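Local structure of probable N-acetyl-gamma-glutamyl-phosphate reductase, chloroplastic (Arabidopsis thaliana, 1XYG) at residues 284-295 with 304-312; 162-173 with 224-235. The protein probably catalyses the NADPH-dependent reduction of N-acetyl-L-glutamyl phosphate to the corresponding N-acetylated semialdehyde in arginine biosynthesis. All coordinates share one frame; numbering follows the deposited sequence.

How the interactions relate
Both interactions are largely buried and belong to the sheet-and-helix dimerisation domain of the semialdehyde dehydrogenases. Interaction 2 lies deeper, about 11 Å from the centre of the chain to its own centre, against about 18 Å for interaction 1. In interaction 1 a short strand, the outermost within this chain of the mixed sheet, is held chiefly by backbone hydrogen bonds, and its turn at 290-293 is exposed. In interaction 2 two helices lie together against the same sheet, joined mostly by side-chain carbons. Residues 162-173 link the two: Leu-170 and Pro-171 meet the sheet face carrying Val-286, Cys-306 and Met-308, while Arg-65 of the second subunit packs on Lys-287 and His-307.

Interaction 1. Residues 284-295 with 304-312; sequences EFVKVLDEGVVP and NYCHMSVFP
Ser-309 OG is gripped twice: it donates to Val-293 O at 2.7 Å and accepts from water 1, which also donates to Leu-289 O and takes the N-H of Val-310. With OG anti to the backbone N (chi1 -176°), the hydroxyl reaches back to the last residue of the type II turn 290-293. Before that turn 286-288 pairs in parallel with 306-312 as the outermost strand, within this chain, of the dimerisation domain's mixed sheet; 306-312 bonds strand 318-325 on its other side. The bonds alternate: Cys-306 N to Phe-285 O (2.8 Å), Lys-287 N to Cys-306 O, Met-308 N to Lys-287 O and Leu-289 N to Met-308 O. On one face Val-286 CG1 touches Met-308 CE; on the other, Lys-287 CB lies 3.6 Å from His-307 CD2. Just ahead of the strand Asn-304 ND2, also bonded to Gln-338, sits over the Phe-285 ring, opposite Glu-284 CG. Tyr-305 OH donates to Glu-284 OE2 at 2.6 Å, on the anti side, and bonds Gln-355 as well. A phenylalanine at Tyr-305 would probably leave that carboxylate oxygen and the Gln-355 amide without their shared hydroxyl mate. Main-chain bonds thus fix the register, while side-chain hydroxyls near both ends tie down the adjoining loops.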
loop_
_atom_site.group_PDB
_atom_site.type_symbol
_atom_site.label_atom_id
_atom_site.label_comp_id
_atom_site.label_asym_id
_atom_site.label_seq_id
_atom_site.Cartn_x
_atom_site.Cartn_y
_atom_site.Cartn_z
ATOM N N GLU A 284 22.762 -21.359 -6.937
ATOM C CA GLU A 284 21.364 -21.216 -7.318
ATOM C C GLU A 284 20.698 -19.967 -6.727
ATOM O O GLU A 284 20.063 -19.194 -7.441
ATOM C CB GLU A 284 20.578 -22.456 -6.872
ATOM C CG GLU A 284 19.063 -22.364 -7.066
ATOM C CD GLU A 284 18.655 -22.197 -8.525
ATOM O OE1 GLU A 284 19.499 -22.427 -9.415
ATOM O OE2 GLU A 284 17.488 -21.842 -8.786
ATOM N N PHE A 285 20.871 -19.762 -5.427
ATOM C CA PHE A 285 20.218 -18.654 -4.742
ATOM C C PHE A 285 20.855 -17.277 -4.690
ATOM O O PHE A 285 20.228 -16.329 -4.223
ATOM C CB PHE A 285 19.863 -19.115 -3.342
ATOM C CG PHE A 285 18.995 -20.333 -3.339
ATOM C CD1 PHE A 285 17.715 -20.280 -3.896
ATOM C CD2 PHE A 285 19.466 -21.543 -2.837
ATOM C CE1 PHE A 285 16.914 -21.418 -3.955
ATOM C CE2 PHE A 285 18.674 -22.689 -2.890
ATOM C CZ PHE A 285 17.399 -22.627 -3.449
ATOM N N VAL A 286 22.083 -17.147 -5.164
ATOM C CA VAL A 286 22.736 -15.852 -5.158
ATOM C C VAL A 286 23.056 -15.464 -6.597
ATOM O O VAL A 286 23.896 -16.076 -7.246
ATOM C CB VAL A 286 24.029 -15.894 -4.315
ATOM C CG1 VAL A 286 24.634 -14.493 -4.201
ATOM C CG2 VAL A 286 23.726 -16.476 -2.940
ATOM N N LYS A 287 22.370 -14.443 -7.093
ATOM C CA LYS A 287 22.569 -13.977 -8.456
ATOM C C LYS A 287 23.289 -12.635 -8.493
ATOM O O LYS A 287 22.887 -11.679 -7.825
ATOM C CB LYS A 287 21.220 -13.828 -9.174
ATOM C CG LYS A 287 20.311 -15.061 -9.136
ATOM C CD LYS A 287 21.009 -16.297 -9.702
ATOM C CE LYS A 287 20.053 -17.478 -9.813
ATOM N NZ LYS A 287 20.790 -18.745 -10.089
ATOM N N VAL A 288 24.361 -12.571 -9.271
ATOM C CA VAL A 288 25.109 -11.331 -9.437
ATOM C C VAL A 288 24.651 -10.749 -10.781
ATOM O O VAL A 288 24.858 -11.356 -11.830
ATOM C CB VAL A 288 26.624 -11.595 -9.474
ATOM C CG1 VAL A 288 27.366 -10.298 -9.765
ATOM C CG2 VAL A 288 27.073 -12.179 -8.149
ATOM N N LEU A 289 24.008 -9.587 -10.750
ATOM C CA LEU A 289 23.510 -8.977 -11.980
ATOM C C LEU A 289 24.632 -8.283 -12.744
ATOM O O LEU A 289 25.712 -8.045 -12.193
ATOM C CB LEU A 289 22.391 -7.976 -11.656
ATOM C CG LEU A 289 21.307 -8.435 -10.667
ATOM C CD1 LEU A 289 20.254 -7.355 -10.529
ATOM C CD2 LEU A 289 20.679 -9.739 -11.138
ATOM N N ASP A 290 24.389 -7.969 -14.014
ATOM C CA ASP A 290 25.408 -7.300 -14.821
ATOM C C ASP A 290 25.633 -5.890 -14.288
ATOM O O ASP A 290 24.701 -5.242 -13.800
ATOM C CB ASP A 290 24.998 -7.225 -16.299
ATOM C CG ASP A 290 24.894 -8.594 -16.960
ATOM O OD1 ASP A 290 25.514 -9.559 -16.465
ATOM O OD2 ASP A 290 24.199 -8.698 -17.992
ATOM N N GLU A 291 26.874 -5.420 -14.373
ATOM C CA GLU A 291 27.209 -4.085 -13.897
ATOM C C GLU A 291 26.220 -3.035 -14.406
ATOM O O GLU A 291 25.829 -3.042 -15.577
ATOM C CB GLU A 291 28.638 -3.715 -14.315
ATOM C CG GLU A 291 29.721 -4.379 -13.467
ATOM C CD GLU A 291 31.134 -4.065 -13.937
ATOM O OE1 GLU A 291 31.542 -4.567 -15.010
ATOM O OE2 GLU A 291 31.839 -3.311 -13.231
ATOM N N GLY A 292 25.810 -2.146 -13.507
ATOM C CA GLY A 292 24.879 -1.096 -13.875
ATOM C C GLY A 292 23.423 -1.469 -13.692
ATOM O O GLY A 292 22.560 -0.595 -13.652
ATOM N N VAL A 293 23.144 -2.764 -13.576
ATOM C CA VAL A 293 21.772 -3.229 -13.409
ATOM C C VAL A 293 21.321 -3.112 -11.956
ATOM O O VAL A 293 21.966 -3.617 -11.040
ATOM C CB VAL A 293 21.631 -4.683 -13.889
ATOM C CG1 VAL A 293 20.195 -5.163 -13.726
ATOM C CG2 VAL A 293 22.054 -4.764 -15.333
ATOM N N VAL A 294 20.200 -2.435 -11.756
ATOM C CA VAL A 294 19.673 -2.230 -10.423
ATOM C C VAL A 294 18.699 -3.322 -9.982
ATOM O O VAL A 294 17.668 -3.547 -10.614
ATOM C CB VAL A 294 18.959 -0.855 -10.322
ATOM C CG1 VAL A 294 18.423 -0.636 -8.911
ATOM C CG2 VAL A 294 19.923 0.257 -10.707
ATOM N N PRO A 295 19.027 -4.032 -8.895
ATOM C CA PRO A 295 18.118 -5.082 -8.425
ATOM C C PRO A 295 16.887 -4.456 -7.747
ATOM O O PRO A 295 16.913 -3.298 -7.346
ATOM C CB PRO A 295 18.989 -5.889 -7.461
ATOM C CG PRO A 295 19.958 -4.890 -6.951
ATOM C CD PRO A 295 20.302 -4.061 -8.159
ATOM N N ASN A 304 13.575 -17.674 -2.420
ATOM C CA ASN A 304 14.759 -17.786 -1.595
ATOM C C ASN A 304 15.980 -17.157 -2.268
ATOM O O ASN A 304 17.114 -17.384 -1.847
ATOM C CB ASN A 304 15.032 -19.260 -1.293
ATOM C CG ASN A 304 15.986 -19.442 -0.131
ATOM O OD1 ASN A 304 15.779 -18.868 0.938
ATOM N ND2 ASN A 304 17.035 -20.240 -0.331
ATOM N N TYR A 305 15.746 -16.351 -3.295
ATOM C CA TYR A 305 16.839 -15.724 -4.028
ATOM C C TYR A 305 17.347 -14.398 -3.492
ATOM O O TYR A 305 16.625 -13.639 -2.844
ATOM C CB TYR A 305 16.444 -15.525 -5.492
ATOM C CG TYR A 305 16.193 -16.815 -6.219
ATOM C CD1 TYR A 305 17.254 -17.611 -6.653
ATOM C CD2 TYR A 305 14.896 -17.255 -6.446
ATOM C CE1 TYR A 305 17.023 -18.822 -7.298
ATOM C CE2 TYR A 305 14.650 -18.454 -7.085
ATOM C CZ TYR A 305 15.712 -19.237 -7.508
ATOM O OH TYR A 305 15.449 -20.439 -8.122
ATOM N N CYS A 306 18.610 -14.136 -3.796
ATOM C CA CYS A 306 19.282 -12.907 -3.416
ATOM C C CYS A 306 19.915 -12.356 -4.686
ATOM O O CYS A 306 20.660 -13.057 -5.366
ATOM C CB CYS A 306 20.377 -13.183 -2.376
ATOM S SG CYS A 306 21.531 -11.809 -2.115
ATOM N N HIS A 307 19.594 -11.116 -5.023
ATOM C CA HIS A 307 20.174 -10.485 -6.197
ATOM C C HIS A 307 21.065 -9.368 -5.683
ATOM O O HIS A 307 20.674 -8.630 -4.776
ATOM C CB HIS A 307 19.094 -9.879 -7.105
ATOM C CG HIS A 307 18.223 -10.888 -7.793
ATOM N ND1 HIS A 307 17.145 -10.528 -8.572
ATOM C CD2 HIS A 307 18.262 -12.243 -7.809
ATOM C CE1 HIS A 307 16.556 -11.616 -9.037
ATOM N NE2 HIS A 307 17.214 -12.669 -8.590
ATOM N N MET A 308 22.257 -9.251 -6.254
ATOM C CA MET A 308 23.178 -8.197 -5.864
ATOM C C MET A 308 23.822 -7.593 -7.109
ATOM O O MET A 308 23.923 -8.243 -8.155
ATOM C CB MET A 308 24.251 -8.736 -4.908
ATOM C CG MET A 308 25.110 -9.846 -5.473
ATOM S SD MET A 308 26.425 -10.317 -4.317
ATOM C CE MET A 308 25.450 -11.102 -3.007
ATOM N N SER A 309 24.239 -6.340 -6.986
ATOM C CA SER A 309 24.872 -5.624 -8.081
ATOM C C SER A 309 25.880 -4.619 -7.523
ATOM O O SER A 309 25.736 -4.152 -6.390
ATOM C CB SER A 309 23.803 -4.903 -8.908
ATOM O OG SER A 309 24.372 -4.272 -10.041
ATOM N N VAL A 310 26.900 -4.299 -8.318
ATOM C CA VAL A 310 27.940 -3.355 -7.909
ATOM C C VAL A 310 27.927 -2.117 -8.807
ATOM O O VAL A 310 27.751 -2.219 -10.023
ATOM C CB VAL A 310 29.350 -3.980 -8.007
ATOM C CG1 VAL A 310 30.379 -3.004 -7.470
ATOM C CG2 VAL A 310 29.410 -5.274 -7.249
ATOM N N PHE A 311 28.129 -0.951 -8.203
ATOM C CA PHE A 311 28.145 0.303 -8.945
ATOM C C PHE A 311 29.272 1.183 -8.448
ATOM O O PHE A 311 29.705 1.064 -7.301
ATOM C CB PHE A 311 26.857 1.101 -8.746
ATOM C CG PHE A 311 25.607 0.320 -8.948
ATOM C CD1 PHE A 311 25.181 -0.596 -7.991
ATOM C CD2 PHE A 311 24.843 0.502 -10.097
ATOM C CE1 PHE A 311 24.011 -1.322 -8.173
ATOM C CE2 PHE A 311 23.668 -0.221 -10.292
ATOM C CZ PHE A 311 23.252 -1.135 -9.327
ATOM N N PRO A 312 29.759 2.089 -9.308
ATOM C CA PRO A 312 30.835 2.975 -8.878
ATOM C C PRO A 312 30.197 4.094 -8.054
ATOM O O PRO A 312 29.051 4.479 -8.294
ATOM C CB PRO A 312 31.406 3.483 -10.200
ATOM C CG PRO A 312 30.173 3.618 -11.035
ATOM C CD PRO A 312 29.415 2.332 -10.721
HETATM O O HOH W 1 26.738 -5.344 -10.920
#

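Interaction 2. Residues 162-173 with 224-235; sequences GCYPTTIQLPLV and HVPEIEQGLSDV
The N-H of Gly-162 points almost straight (173°) at Glu-227 OE2, with N to OE2 2.8 Å and the syn lone pair used, where two helices of the dimerisation domain, running the same way with axes 26° apart, pack side by side against the mixed sheet. Tyr-142 and Arg-116 also hold that carboxylate, so it is firmly placed. Gly-162 is the N-cap residue, and a side chain here would run into the His-224 ring. Next comes Cys-163, the active-site residue by similarity, whose SG lies at the edge of the imidazole, 3.9 Å from His-224 CE1. Tyr-164 meets the same ring rim to rim, planes 74° apart. Pro-165 CD lies over one imidazole face, offset toward the rim, a CH-pi contact 3.7 Å from the ring centroid, while its CB and CG lean on the Glu-227 carboxylate. One turn on, Ile-168 CD1 presses tightly on Ile-228 CD1 at 3.4 Å. Gln-169 bonds Tyr-142 through NE2, and its OE1 lies 3.4 Å from Gly-231 CA, in space that a side chain would need; water 2 bridges this oxygen to Glu-227 O. Farther along, Leu-172 CB rests on Leu-232 CD2 at 3.9 Å.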
loop_
_atom_site.group_PDB
_atom_site.type_symbol
_atom_site.label_atom_id
_atom_site.label_comp_id
_atom_site.label_asym_id
_atom_site.label_seq_id
_atom_site.Cartn_x
_atom_site.Cartn_y
_atom_site.Cartn_z
ATOM N N GLY A 162 20.488 -13.764 10.779
ATOM C CA GLY A 162 19.396 -12.815 10.756
ATOM C C GLY A 162 19.207 -12.381 9.316
ATOM O O GLY A 162 20.044 -12.687 8.467
ATOM N N CYS A 163 18.119 -11.671 9.038
ATOM C CA CYS A 163 17.823 -11.210 7.690
ATOM C C CYS A 163 18.839 -10.191 7.160
ATOM O O CYS A 163 19.525 -10.449 6.164
ATOM C CB CYS A 163 16.406 -10.635 7.648
ATOM S SG CYS A 163 16.023 -9.550 9.025
ATOM N N TYR A 164 18.942 -9.037 7.815
ATOM C CA TYR A 164 19.889 -8.011 7.388
ATOM C C TYR A 164 21.310 -8.547 7.217
ATOM O O TYR A 164 21.945 -8.321 6.186
ATOM C CB TYR A 164 19.898 -6.846 8.385
ATOM C CG TYR A 164 18.724 -5.905 8.257
ATOM C CD1 TYR A 164 18.457 -5.248 7.053
ATOM C CD2 TYR A 164 17.934 -5.597 9.365
ATOM C CE1 TYR A 164 17.438 -4.293 6.957
ATOM C CE2 TYR A 164 16.912 -4.647 9.282
ATOM C CZ TYR A 164 16.672 -3.994 8.080
ATOM O OH TYR A 164 15.697 -3.020 8.024
ATOM N N PRO A 165 21.833 -9.264 8.231
ATOM C CA PRO A 165 23.187 -9.816 8.152
ATOM C C PRO A 165 23.410 -10.666 6.900
ATOM O O PRO A 165 24.502 -10.668 6.334
ATOM C CB PRO A 165 23.303 -10.643 9.435
ATOM C CG PRO A 165 22.436 -9.907 10.385
ATOM C CD PRO A 165 21.215 -9.606 9.522
ATOM N N THR A 166 22.378 -11.391 6.479
ATOM C CA THR A 166 22.480 -12.235 5.296
ATOM C C THR A 166 22.723 -11.394 4.039
ATOM O O THR A 166 23.580 -11.726 3.226
ATOM C CB THR A 166 21.196 -13.088 5.106
ATOM O OG1 THR A 166 21.080 -14.029 6.182
ATOM C CG2 THR A 166 21.239 -13.839 3.781
ATOM N N THR A 167 21.971 -10.306 3.888
ATOM C CA THR A 167 22.116 -9.434 2.722
ATOM C C THR A 167 23.457 -8.712 2.698
ATOM O O THR A 167 23.919 -8.293 1.639
ATOM C CB THR A 167 21.035 -8.331 2.676
ATOM O OG1 THR A 167 21.310 -7.351 3.689
ATOM C CG2 THR A 167 19.644 -8.921 2.889
ATOM N N ILE A 168 24.082 -8.569 3.863
ATOM C CA ILE A 168 25.354 -7.856 3.958
ATOM C C ILE A 168 26.593 -8.741 3.790
ATOM O O ILE A 168 27.519 -8.390 3.053
ATOM C CB ILE A 168 25.453 -7.106 5.306
ATOM C CG1 ILE A 168 24.331 -6.071 5.404
ATOM C CG2 ILE A 168 26.806 -6.406 5.427
ATOM C CD1 ILE A 168 24.130 -5.536 6.799
ATOM N N GLN A 169 26.609 -9.883 4.467
ATOM C CA GLN A 169 27.756 -10.775 4.394
ATOM C C GLN A 169 27.941 -11.465 3.050
ATOM O O GLN A 169 29.067 -11.664 2.614
ATOM C CB GLN A 169 27.684 -11.817 5.513
ATOM C CG GLN A 169 27.681 -11.192 6.885
ATOM C CD GLN A 169 27.494 -12.210 7.975
ATOM O OE1 GLN A 169 28.424 -12.955 8.316
ATOM N NE2 GLN A 169 26.280 -12.267 8.523
ATOM N N LEU A 170 26.852 -11.834 2.384
ATOM C CA LEU A 170 26.989 -12.504 1.091
ATOM C C LEU A 170 27.863 -11.684 0.130
ATOM O O LEU A 170 28.760 -12.228 -0.514
ATOM C CB LEU A 170 25.609 -12.783 0.479
ATOM C CG LEU A 170 24.889 -13.994 1.081
ATOM C CD1 LEU A 170 23.497 -14.125 0.482
ATOM C CD2 LEU A 170 25.712 -15.247 0.829
ATOM N N PRO A 171 27.609 -10.368 0.016
ATOM C CA PRO A 171 28.440 -9.569 -0.887
ATOM C C PRO A 171 29.824 -9.212 -0.331
ATOM O O PRO A 171 30.824 -9.304 -1.037
ATOM C CB PRO A 171 27.590 -8.318 -1.122
ATOM C CG PRO A 171 26.811 -8.202 0.146
ATOM C CD PRO A 171 26.386 -9.628 0.371
ATOM N N LEU A 172 29.880 -8.822 0.940
ATOM C CA LEU A 172 31.136 -8.397 1.545
ATOM C C LEU A 172 32.183 -9.447 1.889
ATOM O O LEU A 172 33.386 -9.180 1.774
ATOM C CB LEU A 172 30.854 -7.556 2.793
ATOM C CG LEU A 172 29.995 -6.305 2.584
ATOM C CD1 LEU A 172 30.017 -5.461 3.852
ATOM C CD2 LEU A 172 30.522 -5.502 1.387
ATOM N N VAL A 173 31.754 -10.630 2.314
ATOM C CA VAL A 173 32.715 -11.665 2.687
ATOM C C VAL A 173 33.703 -11.981 1.568
ATOM O O VAL A 173 34.911 -11.935 1.781
ATOM C CB VAL A 173 32.004 -12.950 3.152
ATOM C CG1 VAL A 173 33.021 -14.052 3.371
ATOM C CG2 VAL A 173 31.241 -12.668 4.442
ATOM N N HIS A 224 21.721 -6.522 15.256
ATOM C CA HIS A 224 22.376 -7.202 14.146
ATOM C C HIS A 224 23.816 -6.736 13.971
ATOM O O HIS A 224 24.615 -7.413 13.326
ATOM C CB HIS A 224 21.601 -6.982 12.847
ATOM C CG HIS A 224 20.373 -7.828 12.727
ATOM N ND1 HIS A 224 19.491 -7.717 11.674
ATOM C CD2 HIS A 224 19.883 -8.808 13.528
ATOM C CE1 HIS A 224 18.511 -8.590 11.830
ATOM N NE2 HIS A 224 18.726 -9.263 12.946
ATOM N N VAL A 225 24.153 -5.591 14.561
ATOM C CA VAL A 225 25.505 -5.054 14.443
ATOM C C VAL A 225 26.597 -6.063 14.808
ATOM O O VAL A 225 27.472 -6.355 13.990
ATOM C CB VAL A 225 25.687 -3.766 15.299
ATOM C CG1 VAL A 225 27.155 -3.361 15.338
ATOM C CG2 VAL A 225 24.874 -2.629 14.704
ATOM N N PRO A 226 26.565 -6.612 16.037
ATOM C CA PRO A 226 27.604 -7.581 16.409
ATOM C C PRO A 226 27.637 -8.811 15.503
ATOM O O PRO A 226 28.703 -9.381 15.260
ATOM C CB PRO A 226 27.268 -7.917 17.865
ATOM C CG PRO A 226 25.799 -7.637 17.958
ATOM C CD PRO A 226 25.639 -6.380 17.159
ATOM N N GLU A 227 26.473 -9.213 15.003
ATOM C CA GLU A 227 26.384 -10.372 14.118
ATOM C C GLU A 227 27.102 -10.046 12.802
ATOM O O GLU A 227 27.882 -10.843 12.274
ATOM C CB GLU A 227 24.918 -10.711 13.834
ATOM C CG GLU A 227 24.727 -11.974 13.002
ATOM C CD GLU A 227 23.269 -12.256 12.717
ATOM O OE1 GLU A 227 22.416 -11.741 13.465
ATOM O OE2 GLU A 227 22.977 -12.994 11.758
ATOM N N ILE A 228 26.831 -8.853 12.288
ATOM C CA ILE A 228 27.435 -8.393 11.047
ATOM C C ILE A 228 28.953 -8.290 11.188
ATOM O O ILE A 228 29.701 -8.805 10.356
ATOM C CB ILE A 228 26.890 -7.005 10.654
ATOM C CG1 ILE A 228 25.433 -7.114 10.210
ATOM C CG2 ILE A 228 27.762 -6.394 9.562
ATOM C CD1 ILE A 228 24.736 -5.780 10.137
ATOM N N GLU A 229 29.400 -7.620 12.245
ATOM C CA GLU A 229 30.826 -7.436 12.480
ATOM C C GLU A 229 31.570 -8.750 12.732
ATOM O O GLU A 229 32.724 -8.899 12.328
ATOM C CB GLU A 229 31.048 -6.457 13.642
ATOM C CG GLU A 229 30.377 -5.105 13.436
ATOM C CD GLU A 229 30.821 -4.067 14.449
ATOM O OE1 GLU A 229 31.237 -4.466 15.559
ATOM O OE2 GLU A 229 30.743 -2.851 14.143
ATOM N N GLN A 230 30.913 -9.702 13.388
ATOM C CA GLN A 230 31.540 -10.997 13.657
ATOM C C GLN A 230 31.909 -11.670 12.335
ATOM O O GLN A 230 33.045 -12.096 12.135
ATOM C CB GLN A 230 30.594 -11.905 14.454
ATOM C CG GLN A 230 31.158 -13.294 14.714
ATOM C CD GLN A 230 30.217 -14.174 15.519
ATOM O OE1 GLN A 230 30.048 -13.987 16.724
ATOM N NE2 GLN A 230 29.596 -15.135 14.851
ATOM N N GLY A 231 30.943 -11.755 11.427
ATOM C CA GLY A 231 31.202 -12.369 10.135
ATOM C C GLY A 231 32.273 -11.652 9.334
ATOM O O GLY A 231 33.148 -12.289 8.751
ATOM N N LEU A 232 32.212 -10.325 9.297
ATOM C CA LEU A 232 33.197 -9.552 8.552
ATOM C C LEU A 232 34.572 -9.618 9.218
ATOM O O LEU A 232 35.593 -9.730 8.542
ATOM C CB LEU A 232 32.750 -8.095 8.421
ATOM C CG LEU A 232 31.386 -7.862 7.768
ATOM C CD1 LEU A 232 31.219 -6.370 7.498
ATOM C CD2 LEU A 232 31.263 -8.665 6.474
ATOM N N SER A 233 34.601 -9.549 10.542
ATOM C CA SER A 233 35.868 -9.609 11.263
ATOM C C SER A 233 36.585 -10.933 11.014
ATOM O O SER A 233 37.804 -10.961 10.847
ATOM C CB SER A 233 35.650 -9.428 12.768
ATOM O OG SER A 233 35.230 -8.112 13.072
ATOM N N ASP A 234 35.832 -12.028 10.991
ATOM C CA ASP A 234 36.433 -13.336 10.764
ATOM C C ASP A 234 37.147 -13.409 9.423
ATOM O O ASP A 234 38.221 -13.990 9.319
ATOM C CB ASP A 234 35.380 -14.443 10.830
ATOM C CG ASP A 234 34.814 -14.630 12.225
ATOM O OD1 ASP A 234 35.486 -14.253 13.214
ATOM O OD2 ASP A 234 33.694 -15.169 12.332
ATOM N N VAL A 235 36.552 -12.809 8.400
ATOM C CA VAL A 235 37.135 -12.824 7.072
ATOM C C VAL A 235 38.307 -11.848 6.940
ATOM O O VAL A 235 39.343 -12.183 6.364
ATOM C CB VAL A 235 36.059 -12.495 6.015
ATOM C CG1 VAL A 235 35.642 -11.056 6.103
ATOM C CG2 VAL A 235 36.566 -12.790 4.669
HETATM O O HOH W 2 28.028 -13.312 11.318
#